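Local coordinates for protein bacterial regulatory proteins, TetR family (PDB 3NI7) that acts as a TetR-family transcriptional regulator that probably binds DNA through an N-terminal helix-turn-helix motif, at the interface of chains A and B. Numbering follows the deposited sequence. Chains: chain A/B, Bacterial regulatory proteins, TetR family.

Contact 1: the interface of chains A and B. Residues chain A 150-151, 154-155, 158, 181; chain B 122, 126.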
ATOM      1  N   SER A 150       5.172   8.444  -7.638  1.00 93.82           N
ATOM      2  CA  SER A 150       4.489   7.146  -7.413  1.00 93.37           C
ATOM      3  C   SER A 150       5.428   5.982  -7.091  1.00 90.09           C
ATOM      4  O   SER A 150       5.090   5.078  -6.333  1.00 89.17           O
ATOM      5  CB  SER A 150       3.607   6.761  -8.580  1.00 97.28           C
ATOM      6  OG  SER A 150       4.171   7.240  -9.766  1.00100.71           O
ATOM      7  N   THR A 151       6.611   5.997  -7.663  1.00 88.76           N
ATOM      8  CA  THR A 151       7.499   4.883  -7.458  1.00 87.00           C
ATOM      9  C   THR A 151       7.861   4.950  -6.010  1.00 83.67           C
ATOM     10  O   THR A 151       7.596   4.026  -5.207  1.00 82.56           O
ATOM     11  CB  THR A 151       8.748   4.989  -8.331  1.00 87.29           C
ATOM     12  OG1 THR A 151       8.368   4.875  -9.707  1.00 91.93           O
ATOM     13  CG2 THR A 151       9.727   3.924  -7.987  1.00 84.21           C
ATOM     14  N   THR A 154       5.064   4.063  -3.851  1.00 85.11           N
ATOM     15  CA  THR A 154       4.739   2.664  -3.867  1.00 86.88           C
ATOM     16  C   THR A 154       5.768   1.943  -3.062  1.00 84.18           C
ATOM     17  O   THR A 154       5.465   0.978  -2.395  1.00 84.30           O
ATOM     18  CB  THR A 154       4.704   2.139  -5.254  1.00 90.52           C
ATOM     19  OG1 THR A 154       3.624   2.796  -5.951  1.00 95.14           O
ATOM     20  CG2 THR A 154       4.484   0.624  -5.240  1.00 93.14           C
ATOM     21  N   ILE A 155       6.991   2.444  -3.085  1.00 82.45           N
ATOM     22  CA  ILE A 155       8.056   1.797  -2.319  1.00 81.47           C
ATOM     23  C   ILE A 155       7.893   2.047  -0.841  1.00 79.68           C
ATOM     24  O   ILE A 155       8.088   1.154  -0.001  1.00 79.30           O
ATOM     25  CB  ILE A 155       9.488   2.218  -2.778  1.00 80.86           C
ATOM     26  CG1 ILE A 155       9.793   1.677  -4.208  1.00 83.17           C
ATOM     27  CG2 ILE A 155      10.528   1.655  -1.823  1.00 78.67           C
ATOM     28  CD1 ILE A 155      10.923   2.426  -4.993  1.00 81.99           C
HETATM   29  N   MSE A 158       5.106  -0.093   0.433  1.00 88.74           N
HETATM   30  CA  MSE A 158       5.382  -1.535   0.476  1.00 92.02           C
HETATM   31  C   MSE A 158       6.358  -1.889   1.573  1.00 89.35           C
HETATM   32  O   MSE A 158       6.139  -2.828   2.349  1.00 90.18           O
HETATM   33  CB  MSE A 158       5.981  -2.003  -0.805  1.00 94.66           C
HETATM   34  CG  MSE A 158       5.042  -2.644  -1.775  1.00105.29           C
HETATM   35 SE   MSE A 158       6.303  -3.420  -3.184  1.00127.44          SE
HETATM   36  CE  MSE A 158       4.970  -4.487  -4.222  1.00129.51           C
ATOM     37  N   HIS A 181      15.008  -1.946  -3.626  1.00 84.91           N
ATOM     38  CA  HIS A 181      14.008  -1.324  -4.469  1.00 84.83           C
ATOM     39  C   HIS A 181      14.386   0.113  -4.810  1.00 83.50           C
ATOM     40  O   HIS A 181      14.108   0.593  -5.913  1.00 84.26           O
ATOM     41  CB  HIS A 181      12.638  -1.404  -3.824  1.00 84.27           C
ATOM     42  CG  HIS A 181      12.061  -2.776  -3.853  1.00 88.10           C
ATOM     43  ND1 HIS A 181      12.432  -3.761  -2.963  1.00 91.46           N
ATOM     44  CD2 HIS A 181      11.167  -3.346  -4.693  1.00 92.85           C
ATOM     45  CE1 HIS A 181      11.781  -4.879  -3.245  1.00 94.95           C
ATOM     46  NE2 HIS A 181      11.016  -4.660  -4.300  1.00 96.30           N
TER
ATOM     47  N   VAL B 122       6.170  -2.720  -8.637  1.00103.25           N
ATOM     48  CA  VAL B 122       6.363  -1.326  -8.395  1.00103.88           C
ATOM     49  C   VAL B 122       6.223  -0.544  -9.714  1.00102.65           C
ATOM     50  O   VAL B 122       5.491   0.447  -9.790  1.00100.59           O
ATOM     51  CB  VAL B 122       7.721  -1.075  -7.746  1.00109.02           C
ATOM     52  CG1 VAL B 122       8.091   0.348  -7.787  1.00109.50           C
ATOM     53  CG2 VAL B 122       7.720  -1.589  -6.347  1.00110.91           C
ATOM     54  N   SER B 126       3.392   2.296 -11.151  1.00 92.72           N
ATOM     55  CA  SER B 126       3.636   3.669 -11.544  1.00 94.09           C
ATOM     56  C   SER B 126       3.067   3.955 -12.913  1.00 93.76           C
ATOM     57  O   SER B 126       2.388   4.966 -13.104  1.00 94.12           O
ATOM     58  CB  SER B 126       5.089   4.026 -11.508  1.00 98.06           C
ATOM     59  OG  SER B 126       5.596   3.894 -10.212  1.00 98.92           O
TER
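The hydroxyl OG1 of A:Thr151 and the hydroxyl OG of B:Ser126 are joined by a hydrogen bond of 3.0 Å across the interface; either oxygen could be the donor. In A:Thr151 the first torsion (chi1 -66°) sets OG1 anti to the carbonyl carbon, facing B:Ser126, and turns the methyl CG2 towards B:Val122. Threonine suits the place because its two branches serve a polar and an apolar neighbour at once. B:Ser126 is small, which may let helix 115-134 of chain B come close to helix 149-164 of chain A, and OG of A:Ser150 lies 3.7 Å from the same OG.

One turn earlier on its helix, B:Val122 is the apolar knob of the patch. Valine fits because its two methyls point apart from one CB and can serve different neighbours. Its CG1 meets A:Thr151 CG2 at 3.9 Å, the two side chains crossing at about a right angle, and also faces A:Ile155. Its other methyl, CG2, touches the selenium SE of the selenomethionine A:Met158 at 3.9 Å and the methyl CG2 of A:Thr154 at 4.1 Å. A:His181, from helix 172-187, borders this methyl through its ring carbon CD2.

A:Thr154 turns its hydroxyl back to its own helix: OG1 donates to the carbonyl O of A:Ser150 at 2.7 Å, tilted 31° from the carbonyl plane. A glycine here would remove both this intrahelical bond and the methyl, and would probably open a gap beside B:Val122 CG2. Docking a branched aliphatic knob beside a hydroxyl pair, the patch joins the two copies in what is likely the regulator's dimer interface.

Contact 2: the interface of chains A and B. Residues chain A 125, 153-154, 157; chain B 125, 153-154, 157.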
ATOM      1  N   VAL A 125       0.636  10.503   4.338  1.00 86.81           N
ATOM      2  CA  VAL A 125       1.515   9.825   3.409  1.00 85.26           C
ATOM      3  C   VAL A 125       2.109  10.790   2.384  1.00 85.96           C
ATOM      4  O   VAL A 125       3.317  10.816   2.203  1.00 85.01           O
ATOM      5  CB  VAL A 125       0.759   8.701   2.690  1.00 87.13           C
ATOM      6  CG1 VAL A 125       1.461   8.295   1.427  1.00 85.82           C
ATOM      7  CG2 VAL A 125       0.590   7.504   3.611  1.00 86.40           C
ATOM      8  N   THR A 153       6.424   6.450  -3.700  1.00 80.74           N
ATOM      9  CA  THR A 153       5.304   6.206  -2.812  1.00 81.96           C
ATOM     10  C   THR A 153       5.090   4.727  -2.699  1.00 82.81           C
ATOM     11  O   THR A 153       4.939   4.197  -1.589  1.00 81.68           O
ATOM     12  CB  THR A 153       3.960   6.858  -3.278  1.00 85.04           C
ATOM     13  OG1 THR A 153       4.101   8.283  -3.285  1.00 84.76           O
ATOM     14  CG2 THR A 153       2.861   6.506  -2.318  1.00 84.35           C
ATOM     15  N   THR A 154       5.064   4.063  -3.851  1.00 85.11           N
ATOM     16  CA  THR A 154       4.739   2.664  -3.867  1.00 86.88           C
ATOM     17  C   THR A 154       5.768   1.943  -3.062  1.00 84.18           C
ATOM     18  O   THR A 154       5.465   0.978  -2.395  1.00 84.30           O
ATOM     19  CB  THR A 154       4.704   2.139  -5.254  1.00 90.52           C
ATOM     20  OG1 THR A 154       3.624   2.796  -5.951  1.00 95.14           O
ATOM     21  CG2 THR A 154       4.484   0.624  -5.240  1.00 93.14           C
ATOM     22  N   LEU A 157       5.183   2.838   0.879  1.00 81.45           N
ATOM     23  CA  LEU A 157       4.114   1.958   1.295  1.00 84.35           C
ATOM     24  C   LEU A 157       4.535   0.504   1.469  1.00 86.18           C
ATOM     25  O   LEU A 157       4.327  -0.080   2.514  1.00 85.87           O
ATOM     26  CB  LEU A 157       2.964   2.027   0.290  1.00 87.56           C
ATOM     27  CG  LEU A 157       2.183   3.325   0.455  1.00 87.15           C
ATOM     28  CD1 LEU A 157       0.912   3.294  -0.317  1.00 91.12           C
ATOM     29  CD2 LEU A 157       1.870   3.480   1.859  1.00 84.75           C
TER
ATOM     30  N   VAL B 125       2.633  -0.492 -11.210  1.00 91.21           N
ATOM     31  CA  VAL B 125       1.856   0.487 -10.479  1.00 89.71           C
ATOM     32  C   VAL B 125       2.138   1.900 -10.983  1.00 90.19           C
ATOM     33  O   VAL B 125       1.206   2.651 -11.187  1.00 89.26           O
ATOM     34  CB  VAL B 125       2.152   0.428  -8.946  1.00 92.13           C
ATOM     35  CG1 VAL B 125       1.696   1.670  -8.260  1.00 89.83           C
ATOM     36  CG2 VAL B 125       1.539  -0.828  -8.289  1.00 91.57           C
ATOM     37  N   THR B 153      -1.782   7.661  -5.872  1.00 85.14           N
ATOM     38  CA  THR B 153      -1.142   6.346  -5.744  1.00 86.35           C
ATOM     39  C   THR B 153      -1.659   5.733  -4.465  1.00 87.58           C
ATOM     40  O   THR B 153      -2.126   4.576  -4.438  1.00 86.38           O
ATOM     41  CB  THR B 153       0.407   6.408  -5.660  1.00 89.29           C
ATOM     42  OG1 THR B 153       0.911   6.997  -6.839  1.00 88.78           O
ATOM     43  CG2 THR B 153       0.962   5.067  -5.505  1.00 89.43           C
ATOM     44  N   THR B 154      -1.571   6.528  -3.405  1.00 90.10           N
ATOM     45  CA  THR B 154      -1.928   6.039  -2.112  1.00 92.22           C
ATOM     46  C   THR B 154      -3.340   5.542  -2.172  1.00 89.27           C
ATOM     47  O   THR B 154      -3.654   4.501  -1.593  1.00 89.49           O
ATOM     48  CB  THR B 154      -1.767   7.111  -1.085  1.00 95.62           C
ATOM     49  OG1 THR B 154      -0.397   7.525  -1.101  1.00100.75           O
ATOM     50  CG2 THR B 154      -2.112   6.583   0.283  1.00 99.39           C
ATOM     51  N   LEU B 157      -3.610   2.255  -4.372  1.00 86.49           N
ATOM     52  CA  LEU B 157      -3.151   1.170  -3.539  1.00 89.87           C
ATOM     53  C   LEU B 157      -4.152   0.733  -2.494  1.00 92.28           C
ATOM     54  O   LEU B 157      -4.495  -0.432  -2.427  1.00 92.20           O
ATOM     55  CB  LEU B 157      -1.835   1.543  -2.864  1.00 93.28           C
ATOM     56  CG  LEU B 157      -0.628   1.390  -3.833  1.00 93.13           C
ATOM     57  CD1 LEU B 157       0.745   1.538  -3.179  1.00 97.56           C
ATOM     58  CD2 LEU B 157      -0.651   0.044  -4.482  1.00 90.19           C
TER
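Apolar packing near the two-fold axis centres on A:Leu157 and B:Leu157, whose side chains slide past each other in opposite directions. Their CD1 methyls are the nearest atoms of the pair, 3.4 Å apart, and each CD1 also faces CB of the other leucine at 4.1 Å. In A:Leu157 the first torsion (chi1 -75°) sets CG anti to the carbonyl carbon, and the extended second torsion (chi2 -169°) carries CD1 on to its twin. Leucine suits this place, since its branched end can fill the space between two helices with carbon alone. One turn earlier on the same helices, A:Thr153 and B:Thr153 meet tip to tip through their CG2 methyls at 4.0 Å. Beta-branching keeps these methyls close to the backbone, which may be what lets the two copies of helix 149-164 approach closely.

Contacts of mixed character flank this core. OG1 of A:Thr154 faces the CG1 methyl of B:Val125, and B:Thr154 meets A:Val125 in the same way, each pair reaching tip to tip. The valines come from the neighbouring helix, 115-135 in chain A and 115-134 in chain B; their small CG1 methyls pack against the oxygens without competing for their hydrogen bonds. At about a right angle, B:Thr153 meets A:Thr154 and A:Thr153 meets B:Thr154: CG2 of B:Thr153 lies 3.5 Å from A:Thr154 OG1, and CG2 of A:Thr153 lies 3.6 Å from B:Thr154 OG1.

Contact 1 and contact 2 lie side by side, the centres of their C-alpha atoms about 6 Å apart, and they share A:Thr154. Both use helix 149-164 of chain A and helix 115-134 of chain B. Contact 2 brings together the two copies of helix 149-164 at the symmetry axis, whereas contact 1 sits to one side and has a twin with the chains exchanged. Together they describe a continuous helical surface to which each subunit contributes its copies of these helices, with helix 172-187 at the edge of contact 1. Such an interface could hold the two subunits, and with them their probable DNA-binding motifs, in a fixed relation.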